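Local coordinates for AAA ATPase, central region (PDB 2R9G), which is the C-terminal, tetrameric fragment of an MgsA-type AAA+ ATPase, a family probably concerned with maintaining DNA replication forks, at residues A20-K23 with S24-S28; A33-Y36 with L37-V41; A114-D117 with I118-K122; Y147-P150 with H151-D154; N159-Y162 with L163-L167. All blocks are in the same frame, centred on the assembly; numbering follows the deposited sequence. Where two conformers were deposited one is given.

Interaction 1: residues A20-K23 with S24-S28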
# COMPACT_ATOMS: atom_id res chain seq x y z
N ALA C 20 -20.61 -15.16 -11.64
CA ALA C 20 -21.20 -15.35 -10.31
C ALA C 20 -20.28 -14.91 -9.16
O ALA C 20 -20.75 -14.42 -8.15
CB ALA C 20 -21.62 -16.78 -10.13
N PHE C 21 -18.98 -15.11 -9.35
CA PHE C 21 -17.93 -14.61 -8.46
C PHE C 21 -17.96 -13.08 -8.31
O PHE C 21 -18.02 -12.58 -7.19
CB PHE C 21 -16.56 -15.11 -8.97
CG PHE C 21 -15.37 -14.69 -8.13
CD1 PHE C 21 -15.30 -14.96 -6.77
CD2 PHE C 21 -14.27 -14.08 -8.74
CE1 PHE C 21 -14.19 -14.60 -6.03
CE2 PHE C 21 -13.15 -13.72 -8.00
CZ PHE C 21 -13.11 -13.97 -6.64
N GLN C 22 -17.93 -12.35 -9.44
CA GLN C 22 -18.02 -10.89 -9.41
C GLN C 22 -19.33 -10.38 -8.79
O GLN C 22 -19.32 -9.44 -7.97
CB GLN C 22 -17.78 -10.28 -10.81
CG GLN C 22 -18.17 -8.79 -10.93
CD GLN C 22 -17.31 -7.97 -11.86
OE1 GLN C 22 -16.72 -8.48 -12.81
NE2 GLN C 22 -17.24 -6.67 -11.60
N LYS C 23 -20.44 -11.02 -9.17
CA LYS C 23 -21.77 -10.63 -8.69
C LYS C 23 -21.95 -10.89 -7.18
O LYS C 23 -22.59 -10.09 -6.49
CB LYS C 23 -22.86 -11.30 -9.53
CG LYS C 23 -22.92 -10.77 -10.97
CD LYS C 23 -23.81 -11.62 -11.85
CE LYS C 23 -24.12 -10.93 -13.18
NZ LYS C 23 -22.93 -10.88 -14.09
N SER C 24 -21.38 -11.99 -6.69
CA SER C 24 -21.39 -12.30 -5.25
C SER C 24 -20.62 -11.27 -4.41
O SER C 24 -21.12 -10.84 -3.36
CB SER C 24 -20.81 -13.69 -4.96
OG SER C 24 -21.57 -14.73 -5.55
N ILE C 25 -19.43 -10.88 -4.85
CA ILE C 25 -18.62 -9.89 -4.13
C ILE C 25 -19.29 -8.53 -4.16
O ILE C 25 -19.49 -7.91 -3.12
CB ILE C 25 -17.14 -9.81 -4.63
CG1 ILE C 25 -16.45 -11.16 -4.51
CG2 ILE C 25 -16.38 -8.77 -3.83
CD1 ILE C 25 -15.01 -11.21 -4.98
N ARG C 26 -19.67 -8.09 -5.37
CA ARG C 26 -20.47 -6.87 -5.58
C ARG C 26 -21.72 -6.86 -4.68
O ARG C 26 -22.10 -5.82 -4.13
CB ARG C 26 -20.85 -6.76 -7.06
CG ARG C 26 -21.70 -5.55 -7.47
CD ARG C 26 -22.23 -5.73 -8.89
NE ARG C 26 -21.21 -5.67 -9.93
CZ ARG C 26 -21.26 -6.32 -11.10
NH1 ARG C 26 -20.28 -6.18 -11.98
NH2 ARG C 26 -22.29 -7.10 -11.39
N GLY C 27 -22.30 -8.04 -4.50
CA GLY C 27 -23.52 -8.21 -3.72
C GLY C 27 -23.37 -8.47 -2.24
O GLY C 27 -24.36 -8.77 -1.56
N SER C 28 -22.13 -8.37 -1.75
CA SER C 28 -21.78 -8.47 -0.32
C SER C 28 -22.03 -9.84 0.31
O SER C 28 -22.22 -9.94 1.53
CB SER C 28 -22.41 -7.34 0.51
OG SER C 28 -22.02 -6.06 0.05
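Two flat groups, the Phe21 ring and the Arg26 guanidinium, each receive on one face a side chain from a turn away, in the last turns of helix 14-26, which closes in a Schellman motif. Over the Phe21 ring stands Ile25 CD1, 4.0 Å from the ring centroid and 28° off its normal, a CH-pi contact; the two side chains run alongside, and both continue into packing against helices 46-61 and 88-100. Over the guanidinium of Arg26 lies Gln22 CG, while Lys23 CG approaches NH2 obliquely. Gln22 NE2 and Arg26 NH1 are both donors, so their 3.1 Å separation is no bond; Gln22 NE2 bonds to Asp60, Arg26 NH1 forms a salt bridge with Glu59, and NH2 turns to Tyr147 OH of the second subunit. The ring of that subunit's Tyr147 also makes a cation-pi contact with Lys23. At the end of the helix Gly27 leaves helical geometry, and Ser28, at positive phi, is the C-prime residue, its N bonded to Ile25 O at 3.0 Å. Deeper in the helix, Ala20 O is gripped twice. Ser24 N reaches it at 2.9 Å; from the opposite face of the carbonyl plane, Ser24 OG, held beside its own backbone N (chi1 -63°), donates to Ala20 O at 2.7 Å.

Interaction 2: residues A33-Y36 with L37-V41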
# COMPACT_ATOMS: atom_id res chain seq x y z
N ALA C 33 -19.30 -15.83 -2.51
CA ALA C 33 -18.05 -15.42 -3.17
C ALA C 33 -16.92 -16.40 -2.90
O ALA C 33 -16.11 -16.68 -3.78
CB ALA C 33 -17.66 -14.03 -2.75
N LEU C 34 -16.89 -16.93 -1.68
CA LEU C 34 -15.88 -17.92 -1.30
C LEU C 34 -16.16 -19.27 -1.96
O LEU C 34 -15.23 -19.98 -2.32
CB LEU C 34 -15.78 -18.06 0.21
CG LEU C 34 -15.07 -16.88 0.92
CD1 LEU C 34 -15.02 -17.14 2.40
CD2 LEU C 34 -13.66 -16.63 0.38
N HIS C 35 -17.44 -19.58 -2.15
CA HIS C 35 -17.84 -20.76 -2.90
C HIS C 35 -17.35 -20.69 -4.34
O HIS C 35 -16.77 -21.65 -4.85
CB HIS C 35 -19.36 -20.95 -2.87
CG HIS C 35 -19.86 -21.85 -3.96
ND1 HIS C 35 -19.65 -23.21 -3.95
CD2 HIS C 35 -20.53 -21.58 -5.10
CE1 HIS C 35 -20.18 -23.74 -5.03
NE2 HIS C 35 -20.72 -22.77 -5.75
N TYR C 36 -17.59 -19.56 -5.00
CA TYR C 36 -17.16 -19.38 -6.39
C TYR C 36 -15.66 -19.23 -6.54
O TYR C 36 -15.10 -19.69 -7.54
CB TYR C 36 -17.91 -18.23 -7.09
CG TYR C 36 -19.38 -18.54 -7.24
CD1 TYR C 36 -19.81 -19.62 -8.02
CD2 TYR C 36 -20.33 -17.79 -6.58
CE1 TYR C 36 -21.17 -19.92 -8.15
CE2 TYR C 36 -21.68 -18.08 -6.68
CZ TYR C 36 -22.09 -19.13 -7.47
OH TYR C 36 -23.43 -19.39 -7.57
N LEU C 37 -15.00 -18.62 -5.54
CA LEU C 37 -13.53 -18.59 -5.53
C LEU C 37 -12.98 -20.02 -5.48
O LEU C 37 -12.07 -20.36 -6.25
CB LEU C 37 -12.97 -17.73 -4.39
CG LEU C 37 -11.45 -17.76 -4.13
CD1 LEU C 37 -10.63 -17.41 -5.38
CD2 LEU C 37 -11.08 -16.84 -2.98
N ALA C 38 -13.56 -20.83 -4.60
CA ALA C 38 -13.19 -22.23 -4.43
C ALA C 38 -13.28 -23.04 -5.73
O ALA C 38 -12.39 -23.82 -6.03
CB ALA C 38 -14.02 -22.86 -3.35
N ARG C 39 -14.36 -22.82 -6.48
CA ARG C 39 -14.56 -23.47 -7.77
C ARG C 39 -13.52 -23.04 -8.79
O ARG C 39 -13.06 -23.85 -9.59
CB ARG C 39 -15.95 -23.13 -8.32
CG ARG C 39 -17.06 -23.86 -7.61
CD ARG C 39 -18.40 -23.39 -8.06
NE ARG C 39 -18.84 -24.00 -9.31
CZ ARG C 39 -20.11 -24.08 -9.69
NH1 ARG C 39 -21.08 -23.62 -8.89
NH2 ARG C 39 -20.41 -24.64 -10.85
N LEU C 40 -13.16 -21.76 -8.75
CA LEU C 40 -12.13 -21.21 -9.62
C LEU C 40 -10.74 -21.72 -9.27
O LEU C 40 -9.95 -22.04 -10.16
CB LEU C 40 -12.17 -19.68 -9.59
CG LEU C 40 -13.39 -19.04 -10.26
CD1 LEU C 40 -13.42 -17.57 -9.93
CD2 LEU C 40 -13.42 -19.28 -11.79
N VAL C 41 -10.45 -21.79 -7.97
CA VAL C 41 -9.20 -22.36 -7.46
C VAL C 41 -9.06 -23.82 -7.90
O VAL C 41 -8.02 -24.21 -8.41
CB VAL C 41 -9.10 -22.22 -5.90
CG1 VAL C 41 -8.04 -23.16 -5.31
CG2 VAL C 41 -8.79 -20.78 -5.51
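Ala33 O takes the shortest polar bond of this contact, from Leu37 N at 2.8 Å, one rung of the i to i+4 ladder of helix 30-43 that continues with Ala38, Arg39 and Leu40. On the same helix a side-chain rung runs beside the backbone one: Arg39 NH1 donates to His35 NE2 at 3.3 Å with an N-H...N angle of 163°. The acceptor lies at the edge of the guanidinium and in its plane, whereas the donor stands somewhat out of the imidazole plane, the two planes being 67° apart. The arginine chain, leaving beside its backbone N, puts CD 3.3 Å from His35 NE2, and the bend at chi3 (82°) beyond it turns the guanidinium so that NH1 faces the ring nitrogen. Tyr36 lies alongside Arg39, its CE1 3.8 Å from NH1 in an oblique approach, and receives His35 CD2 over the centre of one face. On another side of the helix Leu34 CD2 meets Leu37 CD2 loosely, and Leu37 continues onto Phe21 and Val95. Arg39 NH2 forms salt bridges with Asp8 and Asp12, and Tyr36 OH bonds to Tyr162 O of the second subunit. Because His35 NE2 accepts a hydrogen bond from Arg39 NH1, that nitrogen is expected to carry no proton of its own, and the nearby positive charge would probably favour a neutral imidazole.

Interaction 3: residues A114-D117 with I118-K122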
# COMPACT_ATOMS: atom_id res chain seq x y z
N ALA C 114 -18.27 9.87 -19.46
CA ALA C 114 -17.32 10.73 -20.18
C ALA C 114 -16.94 10.13 -21.53
O ALA C 114 -16.75 10.86 -22.50
CB ALA C 114 -16.09 10.99 -19.32
N LEU C 115 -16.82 8.81 -21.58
CA LEU C 115 -16.49 8.08 -22.80
C LEU C 115 -17.66 8.11 -23.80
O LEU C 115 -17.44 8.11 -25.00
CB LEU C 115 -16.11 6.62 -22.49
CG LEU C 115 -14.65 6.35 -22.12
CD1 LEU C 115 -14.48 5.04 -21.37
CD2 LEU C 115 -13.77 6.39 -23.36
N ALA C 116 -18.88 8.14 -23.26
CA ALA C 116 -20.10 8.21 -24.07
C ALA C 116 -20.18 9.50 -24.87
O ALA C 116 -20.54 9.48 -26.05
CB ALA C 116 -21.32 8.06 -23.18
N ASP C 117 -19.82 10.62 -24.24
CA ASP C 117 -19.79 11.93 -24.90
C ASP C 117 -18.77 12.02 -26.04
O ASP C 117 -19.02 12.70 -27.02
CB ASP C 117 -19.52 13.04 -23.88
CG ASP C 117 -20.76 13.44 -23.10
OD1 ASP C 117 -21.80 12.76 -23.23
OD2 ASP C 117 -20.68 14.43 -22.35
N ILE C 118 -17.64 11.33 -25.90
CA ILE C 118 -16.60 11.34 -26.94
C ILE C 118 -17.00 10.53 -28.17
O ILE C 118 -16.84 11.00 -29.30
CB ILE C 118 -15.25 10.85 -26.38
CG1 ILE C 118 -14.65 11.94 -25.52
CG2 ILE C 118 -14.27 10.46 -27.50
CD1 ILE C 118 -13.69 11.43 -24.57
N ARG C 119 -17.54 9.33 -27.93
CA ARG C 119 -17.91 8.42 -29.00
C ARG C 119 -19.08 8.95 -29.82
O ARG C 119 -19.19 8.66 -31.02
CB ARG C 119 -18.21 7.04 -28.43
CG ARG C 119 -16.96 6.30 -27.99
CD ARG C 119 -17.28 5.21 -26.99
NE ARG C 119 -16.08 4.51 -26.54
CZ ARG C 119 -16.02 3.70 -25.49
NH1 ARG C 119 -17.11 3.48 -24.75
NH2 ARG C 119 -14.88 3.11 -25.16
N GLU C 120 -19.93 9.75 -29.17
CA GLU C 120 -21.03 10.45 -29.83
C GLU C 120 -20.61 11.80 -30.43
O GLU C 120 -21.44 12.54 -30.95
CB GLU C 120 -22.17 10.65 -28.84
CG GLU C 120 -22.90 9.37 -28.46
CD GLU C 120 -23.64 9.48 -27.14
OE1 GLU C 120 -24.20 10.56 -26.85
OE2 GLU C 120 -23.66 8.47 -26.40
N GLY C 121 -19.31 12.10 -30.36
CA GLY C 121 -18.74 13.31 -30.96
C GLY C 121 -19.15 14.62 -30.30
O GLY C 121 -19.17 15.66 -30.96
N LYS C 122 -19.47 14.57 -29.01
CA LYS C 122 -19.83 15.77 -28.25
C LYS C 122 -18.61 16.42 -27.60
O LYS C 122 -18.73 17.40 -26.85
CB LYS C 122 -20.89 15.45 -27.18
CG LYS C 122 -22.21 14.94 -27.74
CD LYS C 122 -23.06 14.33 -26.64
CE LYS C 122 -24.43 13.92 -27.18
NZ LYS C 122 -25.25 13.25 -26.13
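Leu115 and Arg119 meet one turn apart, with Leu115 CD2 over one face of the guanidinium, toward its rim, and 3.9 Å from Arg119 NH2. The arginine is stretched out from CG to NE, which carries its planar group back across the leucine while CG and CD pass close to Leu115 O. That carbonyl also receives Arg119 N at 3.2 Å and, weakly, Ile118 N. On a neighbouring side of the helix, the extended Glu120 side chain runs back along the preceding turn: its N bonds to Ala116 O, and its OE2 comes within 4.0 Å of Ala116 CB. Helix 106-119 ends here in a Schellman motif. Gly121 has the positive phi, 69°, and its N bonds to Ile118 O, while Lys122 N closes the longer loop on Asp117 O at 2.8 Å, nearly in line with the carbonyl. This turn brings Lys122 back beside Glu120, so that NZ makes a salt bridge with Glu120 OE1 at 3.0 Å. Asp117 OD1 is 4.5 Å from Lys122 NZ, beyond a salt bridge, though the opposite charges probably attract. Farther out, Asp117 OD2 is held by Tyr172 OH, and Arg119 NE forms a salt bridge with Glu42 of the third subunit, whose side chain also packs on Leu115.

Interaction 4: residues Y147-P150 with H151-D154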
# COMPACT_ATOMS: atom_id res chain seq x y z
N TYR C 147 -2.53 30.24 -18.22
CA TYR C 147 -2.72 29.14 -17.27
C TYR C 147 -2.42 29.59 -15.84
O TYR C 147 -1.36 30.15 -15.57
CB TYR C 147 -1.86 27.92 -17.64
CG TYR C 147 -1.91 26.84 -16.59
CD1 TYR C 147 -3.11 26.19 -16.30
CD2 TYR C 147 -0.78 26.49 -15.85
CE1 TYR C 147 -3.18 25.22 -15.32
CE2 TYR C 147 -0.84 25.51 -14.86
CZ TYR C 147 -2.05 24.88 -14.60
OH TYR C 147 -2.15 23.91 -13.64
N GLN C 148 -3.37 29.34 -14.94
CA GLN C 148 -3.16 29.58 -13.51
C GLN C 148 -2.83 28.28 -12.77
O GLN C 148 -3.61 27.33 -12.77
CB GLN C 148 -4.39 30.24 -12.88
CG GLN C 148 -4.65 31.66 -13.35
CD GLN C 148 -6.00 32.17 -12.88
OE1 GLN C 148 -6.07 32.90 -11.89
NE2 GLN C 148 -7.07 31.76 -13.55
N TYR C 149 -1.65 28.27 -12.15
CA TYR C 149 -1.12 27.15 -11.37
C TYR C 149 -1.74 27.18 -9.97
O TYR C 149 -1.49 28.11 -9.21
CB TYR C 149 0.39 27.35 -11.29
CG TYR C 149 1.23 26.20 -10.77
CD1 TYR C 149 1.27 24.98 -11.44
CD2 TYR C 149 2.06 26.38 -9.66
CE1 TYR C 149 2.08 23.94 -10.98
CE2 TYR C 149 2.87 25.35 -9.20
CZ TYR C 149 2.88 24.14 -9.86
OH TYR C 149 3.68 23.13 -9.39
N PRO C 150 -2.58 26.17 -9.64
CA PRO C 150 -3.35 26.11 -8.37
C PRO C 150 -2.52 26.19 -7.10
O PRO C 150 -2.97 26.79 -6.11
CB PRO C 150 -4.07 24.77 -8.45
CG PRO C 150 -4.16 24.48 -9.91
CD PRO C 150 -2.89 25.03 -10.51
N HIS C 151 -1.32 25.61 -7.13
CA HIS C 151 -0.43 25.57 -5.97
C HIS C 151 -0.05 26.95 -5.40
O HIS C 151 0.38 27.05 -4.26
CB HIS C 151 0.84 24.77 -6.29
CG HIS C 151 0.59 23.32 -6.61
ND1 HIS C 151 0.12 22.42 -5.68
CD2 HIS C 151 0.78 22.62 -7.76
CE1 HIS C 151 0.01 21.23 -6.25
NE2 HIS C 151 0.41 21.32 -7.51
N HIS C 152 -0.23 28.00 -6.21
CA HIS C 152 0.03 29.38 -5.77
C HIS C 152 -1.10 29.97 -4.94
O HIS C 152 -0.92 31.01 -4.31
CB HIS C 152 0.27 30.29 -6.98
CG HIS C 152 1.55 30.01 -7.71
ND1 HIS C 152 1.65 30.07 -9.08
CD2 HIS C 152 2.78 29.68 -7.26
CE1 HIS C 152 2.89 29.79 -9.44
NE2 HIS C 152 3.59 29.54 -8.36
N PHE C 153 -2.25 29.31 -4.94
CA PHE C 153 -3.47 29.87 -4.38
C PHE C 153 -3.81 29.30 -3.00
O PHE C 153 -3.23 28.29 -2.57
CB PHE C 153 -4.64 29.64 -5.35
CG PHE C 153 -4.54 30.44 -6.62
CD1 PHE C 153 -3.72 30.03 -7.67
CD2 PHE C 153 -5.29 31.60 -6.78
CE1 PHE C 153 -3.63 30.77 -8.84
CE2 PHE C 153 -5.22 32.35 -7.96
CZ PHE C 153 -4.38 31.93 -8.98
N ASP C 154 -4.75 29.96 -2.32
CA ASP C 154 -5.30 29.46 -1.07
C ASP C 154 -5.98 28.12 -1.33
O ASP C 154 -6.67 27.96 -2.34
CB ASP C 154 -6.30 30.46 -0.47
CG ASP C 154 -6.72 30.10 0.96
OD1 ASP C 154 -5.93 29.44 1.68
OD2 ASP C 154 -7.84 30.48 1.37
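After extended residues Gln148 and Tyr149, the chain tightens into a short 3-10 turn at Pro150, His151 and His152, with i to i+3 bonds from His152 N to Tyr149 O and from Phe153 N to Pro150 O, the latter at 2.9 Å. The turn gathers Tyr149, His151 and His152 into an aromatic cluster. His151 directs its edge at one face of the tyrosine in an offset edge-to-face pair, planes 62° apart, and its CD2 comes within 3.3 Å of Tyr149 CZ. In the second pair the roles change, because Tyr149 now supplies the edge: CD2 lies over the face of His152, 3.5 Å from CE1, with centroids 5.1 Å apart. The first torsion of Tyr149, which points CG away from its own N (chi1 -168°), swings the ring over to the turn, where its face meets His151 and its edge meets His152. The polar ends of this cluster reach into the third subunit, where Tyr149 OH meets Asn105 and His151 NE2 meets Asp60; Pro150 packs there on Arg26. Phe153 closes the other side of the turn. Its ring edge approaches two backbone oxygens in plane, with CD1 3.3 Å from Tyr149 O, and the amide of Gln148 crosses it steeply, OE1 lying 3.5 Å from Phe153 CZ.

Interaction 5: residues N159-Y162 with L163-L167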
# COMPACT_ATOMS: atom_id res chain seq x y z
N ASN C 159 -10.24 29.03 -9.34
CA ASN C 159 -11.39 29.02 -10.25
C ASN C 159 -10.88 29.18 -11.68
O ASN C 159 -10.45 30.26 -12.08
CB ASN C 159 -12.36 30.15 -9.90
CG ASN C 159 -13.71 30.04 -10.61
OD1 ASN C 159 -13.82 29.45 -11.69
ND2 ASN C 159 -14.73 30.62 -10.01
N GLN C 160 -10.93 28.08 -12.43
CA GLN C 160 -10.39 28.01 -13.78
C GLN C 160 -11.20 27.00 -14.59
O GLN C 160 -11.68 26.00 -14.05
CB GLN C 160 -8.91 27.60 -13.73
CG GLN C 160 -8.16 27.66 -15.06
CD GLN C 160 -6.66 27.57 -14.91
OE1 GLN C 160 -5.91 27.94 -15.82
NE2 GLN C 160 -6.21 27.08 -13.76
N GLN C 161 -11.36 27.28 -15.88
CA GLN C 161 -12.05 26.37 -16.80
C GLN C 161 -11.09 25.28 -17.28
O GLN C 161 -10.03 25.58 -17.83
CB GLN C 161 -12.62 27.14 -18.00
CG GLN C 161 -13.57 26.33 -18.88
CD GLN C 161 -13.49 26.71 -20.36
OE1 GLN C 161 -12.59 27.44 -20.78
NE2 GLN C 161 -14.42 26.20 -21.15
N TYR C 162 -11.48 24.03 -17.06
CA TYR C 162 -10.70 22.88 -17.53
C TYR C 162 -11.45 22.06 -18.58
O TYR C 162 -10.85 21.48 -19.48
CB TYR C 162 -10.26 21.98 -16.37
CG TYR C 162 -9.40 22.65 -15.33
CD1 TYR C 162 -8.04 22.85 -15.55
CD2 TYR C 162 -9.94 23.08 -14.12
CE1 TYR C 162 -7.24 23.47 -14.61
CE2 TYR C 162 -9.15 23.70 -13.16
CZ TYR C 162 -7.81 23.89 -13.41
OH TYR C 162 -7.02 24.50 -12.47
N LEU C 163 -12.78 22.01 -18.46
CA LEU C 163 -13.62 21.38 -19.46
C LEU C 163 -13.61 22.18 -20.76
O LEU C 163 -13.66 23.42 -20.71
CB LEU C 163 -15.06 21.24 -18.94
CG LEU C 163 -15.40 20.08 -18.01
CD1 LEU C 163 -16.67 20.42 -17.23
CD2 LEU C 163 -15.56 18.77 -18.78
N PRO C 164 -13.55 21.49 -21.92
CA PRO C 164 -13.70 22.13 -23.24
C PRO C 164 -15.02 22.89 -23.36
O PRO C 164 -15.98 22.56 -22.67
CB PRO C 164 -13.71 20.94 -24.20
CG PRO C 164 -12.97 19.87 -23.48
CD PRO C 164 -13.33 20.04 -22.04
N ASP C 165 -15.04 23.89 -24.23
CA ASP C 165 -16.20 24.79 -24.38
C ASP C 165 -17.51 24.06 -24.65
O ASP C 165 -18.53 24.40 -24.06
CB ASP C 165 -15.94 25.85 -25.47
CG ASP C 165 -14.96 26.94 -25.02
OD1 ASP C 165 -14.29 26.79 -23.98
OD2 ASP C 165 -14.87 27.97 -25.73
N LYS C 166 -17.47 23.04 -25.51
CA LYS C 166 -18.64 22.20 -25.81
C LYS C 166 -19.18 21.40 -24.62
O LYS C 166 -20.35 21.03 -24.59
CB LYS C 166 -18.34 21.25 -26.97
CG LYS C 166 -18.40 21.88 -28.36
CD LYS C 166 -18.39 20.82 -29.45
CE LYS C 166 -18.34 21.43 -30.84
NZ LYS C 166 -18.24 20.40 -31.91
N LEU C 167 -18.32 21.15 -23.63
CA LEU C 167 -18.67 20.31 -22.49
C LEU C 167 -18.64 21.04 -21.15
O LEU C 167 -18.47 20.41 -20.11
CB LEU C 167 -17.73 19.10 -22.41
CG LEU C 167 -17.77 18.09 -23.57
CD1 LEU C 167 -16.49 17.30 -23.62
CD2 LEU C 167 -18.98 17.17 -23.45
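From Gln161 the backbone runs nearly extended, kinks at Tyr162 (psi -33°), resumes an extended course through Leu163 and Pro164, and then enters a 3-10 turn at Asp165 and Lys166. Across the kink Gln161 reaches forward to Asp165. Its NE2 donates to Asp165 OD1 at 2.9 Å in an almost straight bond, the N-H...O angle being 176°. The acceptor lies in the plane of the amide, but the nitrogen meets the carboxylate on its anti side, tilted 28° from its plane. With CG anti to the backbone N and a bend at chi2, the glutamine chain passes beside the carbonyl of Leu163, CG coming to 3.4 Å from Leu163 O. NE2 is also 2.9 Å from Leu163 O, but the angle is too poor for a hydrogen bond. The glutamine-aspartate bond thus spans residues i to i+4 within the long loop between helices 106-119 and 180-195, the carboxylate belonging to the first residue of the 3-10 turn. Leu167 N closes that turn on Pro164 O at 2.9 Å. Tyr162 turns its ring the other way, with Gln160 CG over one face. Farther out, Gln161 O bonds to His129 NE2, while Leu163 packs on Ala32 and Pro164 on Tyr36, both of the third subunit.

Along the chain the five contacts come strictly in series. Interactions 1 and 2 occupy the consecutive helices 14-26 and 30-43, centres 11 Å apart, and touch directly, Ile25 CG1 lying 3.6 Å from Ala33 CB. Interaction 3 closes helix 106-119, with its centre 30 Å from that of interaction 1. Interactions 4 and 5 sit in the long loop before helix 180-195, about 16 Å apart between centres, and are joined by a probable hydrogen bond from Gln160 NE2 to Gln148 O; interaction 5 also touches interaction 3 through Leu167. The helical pair faces the second subunit, whereas interactions 3, 4 and 5 face the third, so the elongated chain links its neighbours through separate surfaces of the tetramer.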